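Local structure of ATP phosphoribosyltransferase regulatory subunit (Lactococcus lactis, 1Z7M) at residues L46-V58 with S115-F127. The protein is required for the first step of histidine biosynthesis and may let histidine exert feedback control over ATP phosphoribosyltransferase activity. Sequence-based numbering, arbitrary orientation.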
# COMPACT_ATOMS: atom_id res chain seq x y z
N LEU B 46 -10.58 7.47 -35.95
CA LEU B 46 -11.06 6.18 -35.46
C LEU B 46 -12.41 6.29 -34.77
O LEU B 46 -13.21 5.37 -34.83
CB LEU B 46 -10.05 5.54 -34.52
CG LEU B 46 -8.67 5.27 -35.12
CD1 LEU B 46 -7.95 4.27 -34.25
CD2 LEU B 46 -8.81 4.73 -36.52
N ARG B 47 -12.68 7.41 -34.09
CA ARG B 47 -13.98 7.56 -33.44
C ARG B 47 -15.10 7.62 -34.48
O ARG B 47 -16.15 7.00 -34.31
CB ARG B 47 -14.02 8.81 -32.54
CG ARG B 47 -13.46 8.59 -31.14
CD ARG B 47 -14.36 9.19 -30.07
NE ARG B 47 -13.87 8.88 -28.74
CZ ARG B 47 -12.71 9.32 -28.27
NH1 ARG B 47 -11.95 10.10 -29.03
NH2 ARG B 47 -12.31 8.97 -27.05
N LYS B 48 -14.88 8.37 -35.57
CA LYS B 48 -15.91 8.44 -36.61
C LYS B 48 -16.15 6.99 -37.02
O LYS B 48 -17.24 6.45 -36.86
CB LYS B 48 -15.43 9.25 -37.84
CG LYS B 48 -14.90 10.67 -37.54
CD LYS B 48 -15.90 11.81 -37.82
CE LYS B 48 -15.29 13.20 -37.48
NZ LYS B 48 -16.27 14.34 -37.58
N LEU B 49 -15.08 6.36 -37.50
CA LEU B 49 -15.11 4.98 -37.96
C LEU B 49 -15.85 4.00 -37.07
O LEU B 49 -16.70 3.26 -37.53
CB LEU B 49 -13.68 4.51 -38.18
CG LEU B 49 -13.51 3.06 -38.57
CD1 LEU B 49 -14.27 2.77 -39.85
CD2 LEU B 49 -12.02 2.77 -38.74
N PHE B 50 -15.52 3.98 -35.79
CA PHE B 50 -16.16 3.06 -34.86
C PHE B 50 -17.61 3.38 -34.62
O PHE B 50 -18.44 2.49 -34.50
CB PHE B 50 -15.45 3.08 -33.50
CG PHE B 50 -14.04 2.56 -33.54
CD1 PHE B 50 -13.18 2.81 -32.47
CD2 PHE B 50 -13.56 1.84 -34.63
CE1 PHE B 50 -11.87 2.34 -32.49
CE2 PHE B 50 -12.26 1.37 -34.65
CZ PHE B 50 -11.41 1.62 -33.58
N SER B 51 -17.91 4.67 -34.51
CA SER B 51 -19.27 5.15 -34.26
C SER B 51 -20.18 4.90 -35.45
O SER B 51 -21.38 4.69 -35.30
CB SER B 51 -19.26 6.64 -33.93
OG SER B 51 -18.64 7.37 -34.98
N LEU B 52 -19.58 4.93 -36.64
CA LEU B 52 -20.26 4.70 -37.91
C LEU B 52 -20.64 3.22 -38.06
O LEU B 52 -21.57 2.87 -38.78
CB LEU B 52 -19.33 5.10 -39.05
CG LEU B 52 -19.90 5.05 -40.46
CD1 LEU B 52 -21.01 6.08 -40.57
CD2 LEU B 52 -18.79 5.34 -41.45
N LYS B 53 -19.88 2.36 -37.40
CA LYS B 53 -20.10 0.93 -37.44
C LYS B 53 -20.88 0.53 -36.19
O LYS B 53 -20.98 -0.64 -35.85
CB LYS B 53 -18.76 0.21 -37.47
CG LYS B 53 -17.89 0.62 -38.63
CD LYS B 53 -18.51 0.15 -39.93
CE LYS B 53 -17.57 0.38 -41.11
NZ LYS B 53 -18.15 -0.18 -42.37
N ASN B 54 -21.41 1.53 -35.51
CA ASN B 54 -22.21 1.32 -34.31
C ASN B 54 -21.51 0.72 -33.07
O ASN B 54 -22.04 -0.16 -32.40
CB ASN B 54 -23.44 0.49 -34.70
CG ASN B 54 -24.66 0.86 -33.88
OD1 ASN B 54 -24.99 2.04 -33.72
ND2 ASN B 54 -25.35 -0.14 -33.35
N TYR B 55 -20.32 1.23 -32.75
CA TYR B 55 -19.58 0.77 -31.57
C TYR B 55 -19.66 1.78 -30.42
O TYR B 55 -19.24 2.93 -30.57
CB TYR B 55 -18.11 0.54 -31.90
CG TYR B 55 -17.86 -0.79 -32.56
CD1 TYR B 55 -18.20 -1.00 -33.89
CD2 TYR B 55 -17.31 -1.85 -31.84
CE1 TYR B 55 -17.99 -2.24 -34.50
CE2 TYR B 55 -17.10 -3.10 -32.44
CZ TYR B 55 -17.45 -3.28 -33.78
OH TYR B 55 -17.26 -4.49 -34.40
N GLN B 56 -20.17 1.35 -29.28
CA GLN B 56 -20.29 2.23 -28.13
C GLN B 56 -19.01 2.23 -27.30
O GLN B 56 -18.52 1.17 -26.89
CB GLN B 56 -21.47 1.81 -27.25
CG GLN B 56 -22.78 1.65 -28.00
CD GLN B 56 -23.03 2.77 -29.01
OE1 GLN B 56 -23.10 3.95 -28.63
NE2 GLN B 56 -23.18 2.41 -30.29
N GLU B 57 -18.45 3.42 -27.05
CA GLU B 57 -17.23 3.52 -26.26
C GLU B 57 -17.57 3.34 -24.79
O GLU B 57 -18.63 3.77 -24.33
CB GLU B 57 -16.57 4.89 -26.46
CG GLU B 57 -15.31 5.09 -25.61
CD GLU B 57 -14.62 6.43 -25.84
OE1 GLU B 57 -13.61 6.69 -25.14
OE2 GLU B 57 -15.09 7.21 -26.70
N VAL B 58 -16.67 2.69 -24.07
CA VAL B 58 -16.82 2.48 -22.64
C VAL B 58 -15.53 2.88 -21.94
O VAL B 58 -14.44 2.78 -22.51
CB VAL B 58 -17.13 1.01 -22.31
CG1 VAL B 58 -16.58 0.12 -23.38
CG2 VAL B 58 -16.50 0.64 -20.97
N SER B 115 -29.44 -11.19 -23.96
CA SER B 115 -28.49 -11.85 -24.87
C SER B 115 -28.59 -11.33 -26.30
O SER B 115 -29.21 -11.94 -27.17
CB SER B 115 -28.68 -13.36 -24.85
OG SER B 115 -28.15 -13.90 -23.65
N THR B 116 -27.96 -10.18 -26.51
CA THR B 116 -27.94 -9.52 -27.80
C THR B 116 -26.50 -9.15 -28.16
O THR B 116 -25.58 -9.32 -27.37
CB THR B 116 -28.79 -8.24 -27.78
OG1 THR B 116 -28.57 -7.50 -29.00
CG2 THR B 116 -28.43 -7.36 -26.58
N SER B 117 -26.34 -8.65 -29.38
CA SER B 117 -25.06 -8.24 -29.90
C SER B 117 -24.59 -7.03 -29.10
O SER B 117 -25.41 -6.24 -28.61
CB SER B 117 -25.23 -7.87 -31.38
OG SER B 117 -24.03 -7.97 -32.11
N ALA B 118 -23.27 -6.87 -28.98
CA ALA B 118 -22.67 -5.75 -28.26
C ALA B 118 -21.35 -5.33 -28.90
O ALA B 118 -20.46 -6.17 -29.10
CB ALA B 118 -22.44 -6.13 -26.82
N ARG B 119 -21.23 -4.05 -29.24
CA ARG B 119 -20.00 -3.54 -29.83
C ARG B 119 -19.43 -2.48 -28.90
O ARG B 119 -20.06 -1.45 -28.65
CB ARG B 119 -20.24 -2.94 -31.23
CG ARG B 119 -20.48 -3.95 -32.34
CD ARG B 119 -21.96 -4.24 -32.50
NE ARG B 119 -22.25 -5.41 -33.34
CZ ARG B 119 -21.94 -5.51 -34.63
NH1 ARG B 119 -21.32 -4.51 -35.25
NH2 ARG B 119 -22.25 -6.62 -35.29
N TYR B 120 -18.23 -2.73 -28.40
CA TYR B 120 -17.56 -1.83 -27.48
C TYR B 120 -16.26 -1.24 -28.03
O TYR B 120 -15.57 -1.85 -28.85
CB TYR B 120 -17.23 -2.59 -26.20
CG TYR B 120 -18.43 -2.99 -25.39
CD1 TYR B 120 -18.37 -4.07 -24.51
CD2 TYR B 120 -19.62 -2.27 -25.47
CE1 TYR B 120 -19.48 -4.42 -23.71
CE2 TYR B 120 -20.72 -2.61 -24.68
CZ TYR B 120 -20.65 -3.68 -23.81
OH TYR B 120 -21.75 -4.00 -23.05
N SER B 121 -15.91 -0.05 -27.57
CA SER B 121 -14.66 0.56 -27.98
C SER B 121 -14.03 1.22 -26.76
O SER B 121 -14.73 1.52 -25.79
CB SER B 121 -14.87 1.57 -29.11
OG SER B 121 -15.78 2.59 -28.74
N TYR B 122 -12.72 1.42 -26.79
CA TYR B 122 -12.02 2.05 -25.68
C TYR B 122 -10.81 2.86 -26.15
O TYR B 122 -10.09 2.45 -27.07
CB TYR B 122 -11.57 0.99 -24.68
CG TYR B 122 -10.71 -0.11 -25.27
CD1 TYR B 122 -9.34 0.05 -25.42
CD2 TYR B 122 -11.27 -1.33 -25.63
CE1 TYR B 122 -8.54 -0.98 -25.93
CE2 TYR B 122 -10.49 -2.36 -26.14
CZ TYR B 122 -9.13 -2.18 -26.29
OH TYR B 122 -8.37 -3.21 -26.79
N PHE B 123 -10.63 4.01 -25.52
CA PHE B 123 -9.53 4.92 -25.81
C PHE B 123 -8.91 5.32 -24.49
O PHE B 123 -9.43 6.17 -23.78
CB PHE B 123 -10.03 6.18 -26.52
CG PHE B 123 -10.80 5.92 -27.77
CD1 PHE B 123 -12.07 5.33 -27.72
CD2 PHE B 123 -10.27 6.25 -29.01
CE1 PHE B 123 -12.78 5.08 -28.88
CE2 PHE B 123 -10.97 6.01 -30.17
CZ PHE B 123 -12.24 5.42 -30.11
N GLY B 124 -7.79 4.69 -24.15
CA GLY B 124 -7.16 5.01 -22.89
C GLY B 124 -5.88 4.24 -22.71
O GLY B 124 -5.38 3.62 -23.66
N LYS B 125 -5.34 4.25 -21.50
CA LYS B 125 -4.10 3.55 -21.28
C LYS B 125 -4.08 2.54 -20.15
O LYS B 125 -4.85 2.64 -19.20
CB LYS B 125 -2.97 4.55 -21.08
CG LYS B 125 -3.24 5.55 -20.01
CD LYS B 125 -2.04 6.45 -19.76
CE LYS B 125 -1.77 7.39 -20.91
NZ LYS B 125 -0.74 8.40 -20.52
N ILE B 126 -3.22 1.53 -20.32
CA ILE B 126 -3.01 0.46 -19.35
C ILE B 126 -1.64 0.74 -18.76
O ILE B 126 -0.84 1.44 -19.38
CB ILE B 126 -2.98 -0.93 -20.01
CG1 ILE B 126 -1.93 -0.98 -21.11
CG2 ILE B 126 -4.34 -1.27 -20.55
CD1 ILE B 126 -1.67 -2.38 -21.58
N PHE B 127 -1.37 0.19 -17.58
CA PHE B 127 -0.09 0.42 -16.92
C PHE B 127 0.62 -0.87 -16.55
O PHE B 127 0.15 -1.63 -15.70
CB PHE B 127 -0.32 1.23 -15.65
CG PHE B 127 -1.20 2.43 -15.85
CD1 PHE B 127 -2.58 2.31 -15.79
CD2 PHE B 127 -0.64 3.67 -16.14
CE1 PHE B 127 -3.39 3.42 -16.02
CE2 PHE B 127 -1.45 4.78 -16.38
CZ PHE B 127 -2.82 4.65 -16.32
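Arg47 and Phe123 illustrate how a cation can serve an aromatic ring and a carboxylate at once. The guanidinium lies flat over one face of the Phe123 ring, planes 19° apart, with Arg47 CZ 3.9 Å from the ring centroid in a cation-pi stack. In its own plane, the same guanidinium forms a side-on salt bridge with Glu57 through NE and NH2, Arg47 NE lying 2.9 Å from Glu57 OE2. Glu57 reaches that edge fully extended, CG anti to the backbone N (chi1 177°), and its carboxylate also pairs with Arg40 of the second subunit. With an alanine here in place of Arg47, Phe123 would probably lose the cation over this face and Glu57 the salt bridge. Phe50 CD1 lies 3.6 Å from Phe123 CZ, the two rings meeting obliquely. Beyond the Schellman turn at Asn54, Arg119 CB sits over one face of the Tyr55 ring in a CH-pi contact, while Tyr55 OH and the Arg119 guanidinium converge on Glu158. Strand 56-57, outermost within this chain in a mixed, largely antiparallel sheet, pairs parallel with strand 118-127, Gln56 N to Arg119 O at 2.9 Å. The arrangement is consistent with motif 1, the helix-strand element at the dimer interface of class II aminoacyl-tRNA synthetases.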